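Local coordinates for Serine/threonine-protein acetyltransferase HopZ1a (Pseudomonas syringae pv. syringae, PDB 5KLP) that transfers acetyl groups from acetyl-CoA to serine, threonine and lysine residues of proteins, using inositol hexakisphosphate as cofactor, and impairs host immunity and the microtubule network, at residues K122-A127 against D188-S193; E143-V148 against Q181-S186. The protein carries 10 engineered substitutions. All coordinates share one frame; numbering follows the deposited sequence.

Interaction 1: residues K122-A127 against D188-S193; sequences KHHVMA and DCVMYS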
ATOM      1  N   LYS A 122       0.469   6.683 -12.333  1.00 19.26           N
ATOM      2  CA  LYS A 122      -0.071   5.652 -11.458  1.00 24.29           C
ATOM      3  C   LYS A 122       1.062   5.081 -10.569  1.00 28.02           C
ATOM      4  O   LYS A 122       1.810   5.848  -9.948  1.00 24.12           O
ATOM      5  CB  LYS A 122      -0.755   4.547 -12.286  1.00 23.60           C
ATOM      6  CG  LYS A 122      -1.841   5.046 -13.273  1.00 29.85           C
ATOM      7  CD  LYS A 122      -2.890   5.931 -12.577  1.00 29.49           C
ATOM      8  CE  LYS A 122      -3.841   6.628 -13.573  1.00 32.98           C
ATOM      9  NZ  LYS A 122      -3.227   7.805 -14.267  1.00 27.30           N
ATOM     10  N   HIS A 123       1.216   3.758 -10.540  1.00 20.78           N
ATOM     11  CA  HIS A 123       2.220   3.130  -9.656  1.00 16.74           C
ATOM     12  C   HIS A 123       2.187   3.690  -8.229  1.00 20.32           C
ATOM     13  O   HIS A 123       3.230   4.017  -7.642  1.00 23.76           O
ATOM     14  CB  HIS A 123       3.635   3.303 -10.220  1.00 14.09           C
ATOM     15  CG  HIS A 123       3.867   2.534 -11.478  1.00 27.84           C
ATOM     16  ND1 HIS A 123       3.416   2.967 -12.708  1.00 27.97           N
ATOM     17  CD2 HIS A 123       4.475   1.345 -11.693  1.00 20.25           C
ATOM     18  CE1 HIS A 123       3.752   2.082 -13.630  1.00 33.60           C
ATOM     19  NE2 HIS A 123       4.397   1.090 -13.041  1.00 31.36           N
ATOM     20  N   HIS A 124       0.987   3.796  -7.689  1.00 17.75           N
ATOM     21  CA  HIS A 124       0.750   4.453  -6.409  1.00 14.66           C
ATOM     22  C   HIS A 124       1.500   3.868  -5.220  1.00 13.61           C
ATOM     23  O   HIS A 124       1.784   2.673  -5.166  1.00 15.84           O
ATOM     24  CB  HIS A 124      -0.746   4.430  -6.111  1.00 14.70           C
ATOM     25  CG  HIS A 124      -1.552   5.279  -7.039  1.00 17.00           C
ATOM     26  ND1 HIS A 124      -1.715   4.978  -8.374  1.00 16.28           N
ATOM     27  CD2 HIS A 124      -2.217   6.441  -6.831  1.00 16.28           C
ATOM     28  CE1 HIS A 124      -2.463   5.907  -8.946  1.00 14.25           C
ATOM     29  NE2 HIS A 124      -2.775   6.809  -8.032  1.00 21.36           N
ATOM     30  N   VAL A 125       1.800   4.727  -4.257  1.00 16.05           N
ATOM     31  CA  VAL A 125       2.313   4.280  -2.971  1.00 15.53           C
ATOM     32  C   VAL A 125       1.523   4.971  -1.880  1.00 16.03           C
ATOM     33  O   VAL A 125       0.717   5.861  -2.156  1.00 15.29           O
ATOM     34  CB  VAL A 125       3.812   4.587  -2.805  1.00 15.30           C
ATOM     35  CG1 VAL A 125       4.617   3.848  -3.879  1.00 15.93           C
ATOM     36  CG2 VAL A 125       4.044   6.096  -2.865  1.00 13.89           C
HETATM   37  N   MSE A 126       1.748   4.541  -0.645  1.00 17.99           N
HETATM   38  CA  MSE A 126       1.105   5.118   0.524  1.00 18.12           C
HETATM   39  C   MSE A 126       2.165   5.739   1.405  1.00 24.24           C
HETATM   40  O   MSE A 126       3.179   5.093   1.699  1.00 22.41           O
HETATM   41  CB  MSE A 126       0.330   4.049   1.297  1.00 17.14           C
HETATM   42  CG  MSE A 126      -0.621   4.590   2.358  1.00 22.51           C
HETATM   43 SE   MSE A 126       0.234   4.971   4.064  1.00 31.76          SE
HETATM   44  CE  MSE A 126       0.849   3.147   4.500  1.00 18.31           C
ATOM     45  N   ALA A 127       1.944   6.981   1.836  1.00 19.43           N
ATOM     46  CA  ALA A 127       2.856   7.582   2.806  1.00 22.91           C
ATOM     47  C   ALA A 127       2.151   7.803   4.130  1.00 21.20           C
ATOM     48  O   ALA A 127       1.060   8.377   4.178  1.00 22.09           O
ATOM     49  CB  ALA A 127       3.435   8.897   2.286  1.00 19.10           C
ATOM     50  N   ASP A 188      -2.763  -3.077  -9.571  1.00 18.22           N
ATOM     51  CA  ASP A 188      -3.610  -2.979  -8.380  1.00 17.81           C
ATOM     52  C   ASP A 188      -3.035  -2.071  -7.296  1.00 17.27           C
ATOM     53  O   ASP A 188      -3.493  -2.096  -6.154  1.00 18.28           O
ATOM     54  CB  ASP A 188      -3.873  -4.373  -7.794  1.00 21.96           C
ATOM     55  CG  ASP A 188      -4.592  -5.300  -8.768  1.00 27.45           C
ATOM     56  OD1 ASP A 188      -5.703  -4.967  -9.240  1.00 26.34           O
ATOM     57  OD2 ASP A 188      -4.025  -6.363  -9.089  1.00 31.08           O
ATOM     58  N   CYS A 189      -2.064  -1.239  -7.655  1.00 17.69           N
ATOM     59  CA  CYS A 189      -1.310  -0.505  -6.651  1.00 17.20           C
ATOM     60  C   CYS A 189      -2.167   0.475  -5.863  1.00 16.79           C
ATOM     61  O   CYS A 189      -1.883   0.747  -4.703  1.00 18.78           O
ATOM     62  CB  CYS A 189      -0.141   0.223  -7.322  1.00 22.19           C
ATOM     63  SG  CYS A 189       1.304  -0.870  -7.514  1.00 52.21           S
ATOM     64  N   VAL A 190      -3.234   0.978  -6.468  1.00 15.08           N
ATOM     65  CA  VAL A 190      -4.130   1.835  -5.723  1.00 17.92           C
ATOM     66  C   VAL A 190      -4.796   1.056  -4.590  1.00 18.66           C
ATOM     67  O   VAL A 190      -4.931   1.575  -3.491  1.00 17.57           O
ATOM     68  CB  VAL A 190      -5.212   2.454  -6.610  1.00 15.28           C
ATOM     69  CG1 VAL A 190      -6.152   3.296  -5.780  1.00 13.38           C
ATOM     70  CG2 VAL A 190      -4.584   3.307  -7.717  1.00 21.12           C
HETATM   71  N   MSE A 191      -5.220  -0.177  -4.866  1.00 15.40           N
HETATM   72  CA  MSE A 191      -5.882  -0.998  -3.856  1.00 14.55           C
HETATM   73  C   MSE A 191      -4.890  -1.393  -2.752  1.00 14.41           C
HETATM   74  O   MSE A 191      -5.248  -1.377  -1.572  1.00 17.87           O
HETATM   75  CB  MSE A 191      -6.512  -2.245  -4.490  1.00 13.19           C
HETATM   76  CG  MSE A 191      -7.810  -1.954  -5.258  1.00 17.60           C
HETATM   77 SE   MSE A 191      -9.136  -1.029  -4.101  1.00 32.83          SE
HETATM   78  CE  MSE A 191      -9.016   0.763  -4.908  1.00 22.92           C
ATOM     79  N   TYR A 192      -3.653  -1.739  -3.117  1.00 14.00           N
ATOM     80  CA  TYR A 192      -2.649  -2.050  -2.086  1.00 16.22           C
ATOM     81  C   TYR A 192      -2.391  -0.817  -1.228  1.00 13.22           C
ATOM     82  O   TYR A 192      -2.302  -0.904  -0.010  1.00 15.13           O
ATOM     83  CB  TYR A 192      -1.324  -2.539  -2.689  1.00 14.18           C
ATOM     84  CG  TYR A 192      -1.342  -4.000  -3.078  1.00 16.16           C
ATOM     85  CD1 TYR A 192      -1.182  -4.996  -2.126  1.00 16.12           C
ATOM     86  CD2 TYR A 192      -1.560  -4.382  -4.405  1.00 16.67           C
ATOM     87  CE1 TYR A 192      -1.218  -6.347  -2.487  1.00 13.57           C
ATOM     88  CE2 TYR A 192      -1.594  -5.715  -4.770  1.00 17.23           C
ATOM     89  CZ  TYR A 192      -1.419  -6.691  -3.809  1.00 15.64           C
ATOM     90  OH  TYR A 192      -1.457  -8.017  -4.183  1.00 17.42           O
ATOM     91  N   SER A 193      -2.276   0.337  -1.875  1.00 11.56           N
ATOM     92  CA  SER A 193      -1.991   1.566  -1.149  1.00 17.22           C
ATOM     93  C   SER A 193      -3.131   1.933  -0.201  1.00 17.93           C
ATOM     94  O   SER A 193      -2.891   2.378   0.922  1.00 16.99           O
ATOM     95  CB  SER A 193      -1.716   2.716  -2.132  1.00 19.44           C
ATOM     96  OG  SER A 193      -0.542   2.468  -2.899  1.00 22.96           O
TER
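Residues 122-127 run as a loop that becomes strand 125-130 and pass along the first turn of helix 189-202, the backbones closing to 5.4 Å between the CA atoms of His124 and Cys189 and 5.0 Å between those of Met126 and Ser193. The CG of His124 stands anti to the carbonyl carbon (chi1 -68°), so the ring lies alongside Val190, and Val190 CG2 sits over one face in a CH-pi contact, 3.5 Å from the ring centroid and shifted toward ND1. That nitrogen is buried without a partner in the model, whereas NE2 is hydrogen-bonded to a citrate, probably from the crystallisation liquor. Cys189 CB packs against the backbone N of His124 at 3.8 Å. This juxtaposition builds the active site of the YopJ family, which belongs to the same clan as papain-like peptidases: the nucleophile Cys189 opens the helix, and catalytic His123 precedes the strand. The His123 side chain sets out away from the helix; ND1 is bonded to the carbonyl of Leu121 and NE2 to a second citrate, with His123 NE2 6.6 Å from Cys189 SG, too far to bond. One turn on, Ser193 OG folds back to Cys189 O in a 2.8 Å hydrogen bond, so this carbonyl accepts both OG and N of Ser193. The same OG rests 3.4 Å from Val125 CA, and Met126 lays CG against Ser193 O before bending away.

Interaction 2: residues E143-V148 against Q181-S186; sequences EPAVIV and QAAATS. Engineered in segment 181-186: Ala183 (natural residue Gln), Ala184 (natural residue Lys).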
ATOM      1  N   GLU A 143       5.996   0.984  -0.307  1.00 17.12           N
ATOM      2  CA  GLU A 143       6.012   0.592  -1.710  1.00 10.34           C
ATOM      3  C   GLU A 143       5.502  -0.844  -1.804  1.00 17.90           C
ATOM      4  O   GLU A 143       6.198  -1.768  -1.398  1.00 18.78           O
ATOM      5  CB  GLU A 143       7.444   0.693  -2.266  1.00 14.78           C
ATOM      6  CG  GLU A 143       7.655   0.040  -3.631  1.00 17.50           C
ATOM      7  CD  GLU A 143       6.760   0.644  -4.707  1.00 22.30           C
ATOM      8  OE1 GLU A 143       5.721   0.019  -5.044  1.00 17.76           O
ATOM      9  OE2 GLU A 143       7.110   1.745  -5.210  1.00 15.10           O
ATOM     10  N   PRO A 144       4.275  -1.037  -2.306  1.00 17.36           N
ATOM     11  CA  PRO A 144       3.700  -2.387  -2.384  1.00 16.92           C
ATOM     12  C   PRO A 144       4.367  -3.280  -3.422  1.00 16.84           C
ATOM     13  O   PRO A 144       4.228  -4.503  -3.355  1.00 15.05           O
ATOM     14  CB  PRO A 144       2.237  -2.122  -2.772  1.00 21.27           C
ATOM     15  CG  PRO A 144       1.994  -0.710  -2.412  1.00 20.81           C
ATOM     16  CD  PRO A 144       3.293  -0.008  -2.682  1.00 18.49           C
ATOM     17  N   ALA A 145       5.042  -2.693  -4.401  1.00 13.86           N
ATOM     18  CA  ALA A 145       5.730  -3.515  -5.405  1.00 16.57           C
ATOM     19  C   ALA A 145       7.237  -3.463  -5.149  1.00 14.50           C
ATOM     20  O   ALA A 145       7.703  -3.972  -4.124  1.00 17.70           O
ATOM     21  CB  ALA A 145       5.381  -3.062  -6.826  1.00 15.76           C
ATOM     22  N   VAL A 146       8.001  -2.824  -6.035  1.00 15.26           N
ATOM     23  CA  VAL A 146       9.451  -2.749  -5.848  1.00 14.29           C
ATOM     24  C   VAL A 146       9.946  -1.318  -5.997  1.00 19.21           C
ATOM     25  O   VAL A 146       9.360  -0.519  -6.735  1.00 19.70           O
ATOM     26  CB  VAL A 146      10.206  -3.651  -6.847  1.00 18.46           C
ATOM     27  CG1 VAL A 146       9.924  -5.119  -6.555  1.00 19.51           C
ATOM     28  CG2 VAL A 146       9.836  -3.304  -8.298  1.00 16.82           C
ATOM     29  N   ILE A 147      11.016  -0.989  -5.281  1.00 15.85           N
ATOM     30  CA  ILE A 147      11.574   0.353  -5.333  1.00 17.21           C
ATOM     31  C   ILE A 147      12.199   0.657  -6.692  1.00 20.23           C
ATOM     32  O   ILE A 147      12.005   1.740  -7.256  1.00 19.87           O
ATOM     33  CB  ILE A 147      12.628   0.566  -4.224  1.00 16.54           C
ATOM     34  CG1 ILE A 147      11.933   0.643  -2.860  1.00 17.82           C
ATOM     35  CG2 ILE A 147      13.427   1.842  -4.480  1.00 16.20           C
ATOM     36  CD1 ILE A 147      12.899   0.646  -1.667  1.00 13.85           C
ATOM     37  N   VAL A 148      12.928  -0.309  -7.236  1.00 14.68           N
ATOM     38  CA  VAL A 148      13.761  -0.022  -8.397  1.00 20.35           C
ATOM     39  C   VAL A 148      13.011  -0.129  -9.716  1.00 20.66           C
ATOM     40  O   VAL A 148      12.970   0.835 -10.481  1.00 19.99           O
ATOM     41  CB  VAL A 148      14.993  -0.943  -8.424  1.00 22.24           C
ATOM     42  CG1 VAL A 148      15.713  -0.834  -9.757  1.00 19.36           C
ATOM     43  CG2 VAL A 148      15.919  -0.592  -7.250  1.00 17.81           C
ATOM     44  N   GLN A 181       6.977  -5.805  -1.764  1.00 17.74           N
ATOM     45  CA  GLN A 181       6.863  -6.806  -2.853  1.00 13.16           C
ATOM     46  C   GLN A 181       5.597  -7.648  -2.759  1.00 19.45           C
ATOM     47  O   GLN A 181       5.558  -8.785  -3.252  1.00 19.32           O
ATOM     48  CB  GLN A 181       8.089  -7.755  -2.880  1.00 16.91           C
ATOM     49  CG  GLN A 181       9.444  -7.024  -2.917  1.00 16.77           C
ATOM     50  CD  GLN A 181      10.636  -7.972  -3.042  1.00 26.57           C
ATOM     51  OE1 GLN A 181      10.477  -9.169  -3.326  1.00 28.32           O
ATOM     52  NE2 GLN A 181      11.841  -7.436  -2.835  1.00 24.92           N
ATOM     53  N   ALA A 182       4.553  -7.111  -2.130  1.00 16.09           N
ATOM     54  CA  ALA A 182       3.315  -7.871  -2.032  1.00 20.59           C
ATOM     55  C   ALA A 182       2.595  -7.911  -3.393  1.00 19.57           C
ATOM     56  O   ALA A 182       1.985  -8.917  -3.742  1.00 20.15           O
ATOM     57  CB  ALA A 182       2.404  -7.283  -0.943  1.00 13.70           C
ATOM     58  N   ALA A 183       2.681  -6.823  -4.156  1.00 17.97           N
ATOM     59  CA  ALA A 183       1.989  -6.721  -5.447  1.00 24.67           C
ATOM     60  C   ALA A 183       2.805  -7.382  -6.545  1.00 29.19           C
ATOM     61  O   ALA A 183       3.990  -7.083  -6.705  1.00 28.71           O
ATOM     62  CB  ALA A 183       1.728  -5.267  -5.805  1.00 20.97           C
ATOM     63  N   ALA A 184       2.163  -8.246  -7.320  1.00 30.13           N
ATOM     64  CA  ALA A 184       2.833  -8.952  -8.409  1.00 38.18           C
ATOM     65  C   ALA A 184       2.909  -8.093  -9.666  1.00 42.15           C
ATOM     66  O   ALA A 184       3.761  -8.305 -10.522  1.00 45.88           O
ATOM     67  CB  ALA A 184       2.123 -10.253  -8.707  1.00 42.44           C
ATOM     68  N   THR A 185       1.990  -7.140  -9.785  1.00 35.55           N
ATOM     69  CA  THR A 185       1.998  -6.187 -10.893  1.00 32.52           C
ATOM     70  C   THR A 185       1.748  -4.795 -10.347  1.00 34.12           C
ATOM     71  O   THR A 185       1.577  -4.614  -9.147  1.00 35.64           O
ATOM     72  CB  THR A 185       0.932  -6.509 -11.963  1.00 32.93           C
ATOM     73  OG1 THR A 185      -0.373  -6.230 -11.448  1.00 35.99           O
ATOM     74  CG2 THR A 185       1.003  -7.966 -12.373  1.00 32.30           C
ATOM     75  N   SER A 186       1.721  -3.800 -11.218  1.00 26.82           N
ATOM     76  CA  SER A 186       1.411  -2.459 -10.747  1.00 27.34           C
ATOM     77  C   SER A 186      -0.040  -2.093 -11.053  1.00 24.40           C
ATOM     78  O   SER A 186      -0.473  -0.973 -10.790  1.00 29.74           O
ATOM     79  CB  SER A 186       2.384  -1.445 -11.349  1.00 30.97           C
ATOM     80  OG  SER A 186       3.650  -1.565 -10.711  1.00 35.70           O
TER
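Two side-chain pairings flank a backbone junction between the loop leaving strand 138-143 and the loop leaving strand 175-179. On one flank the methyl of Ala183, an engineered residue, points at residues 143-148 and lies beside the Pro144 ring, with 4.4 Å between Ala183 CB and Pro144 CB; Ala145 CB lies equally far from Ala183 CB, though the Ala145 methyl points away from residues 181-186. Tyr192 and Tyr196 also pack against Pro144. On the other flank Val146 and Gln181 cross obliquely, Val146 CG1 meeting Gln181 CG at 4.1 Å. Beyond CG the glutamine chain is extended, carrying NE2 to the carboxylate of Glu179. Between the flanks the carbonyl of Pro144 receives the N-H of Ala183 at 2.9 Å (N to O) in an almost straight bond (175°), although the donor stands above the carbonyl plane. Ala145 O turns to Gln181 instead: the bond from Gln181 N is weak (3.1 Å), and Gln181 CA approaches the same oxygen as a CA-H...O contact. Glu143 scarcely touches the opposite loop, yet this turn positions it. Its CG is anti to the backbone N and the chain then folds at chi2 (59°), bringing Glu143 OE1 2.9 Å from Ala145 N, whose N-H it accepts on its anti lone pair. OE2 is held by His158 and Gln154, so both oxygens are gripped and the group's rotation is fixed; these donors would probably favour its charged form. Glu143 is the acidic member of the Cys-His-Glu catalytic triad, though its side chain lies about 6 Å from that of His123, and Ala184 and Thr185 occupy positions that bind CoA, the former engineered here: paired loops at the ends of neighbouring parallel strands border the acetyltransferase active site.

In the fold
From the N terminus, the chain first enters interaction 1 at residues 122-127, runs along strand 125-130 and returns antiparallel through strand 138-143 to interaction 2 at residues 143-148. Helix 153-167 then leads to strand 175-179, which lies parallel to strand 138-143, and residues 181-186 close the inner loop. Two residues later 188-193 closes the outer one, so interaction 2 is nested within interaction 1. Together they tie three successive strands of the mixed sheet to the start of helix 189-202, gathering His123, Glu143 and Cys189. The two contacts also meet directly, Ser186 OG lying 3.2 Å from His123 CD2 and Tyr192 CE2 3.5 Å from Ala183 CB.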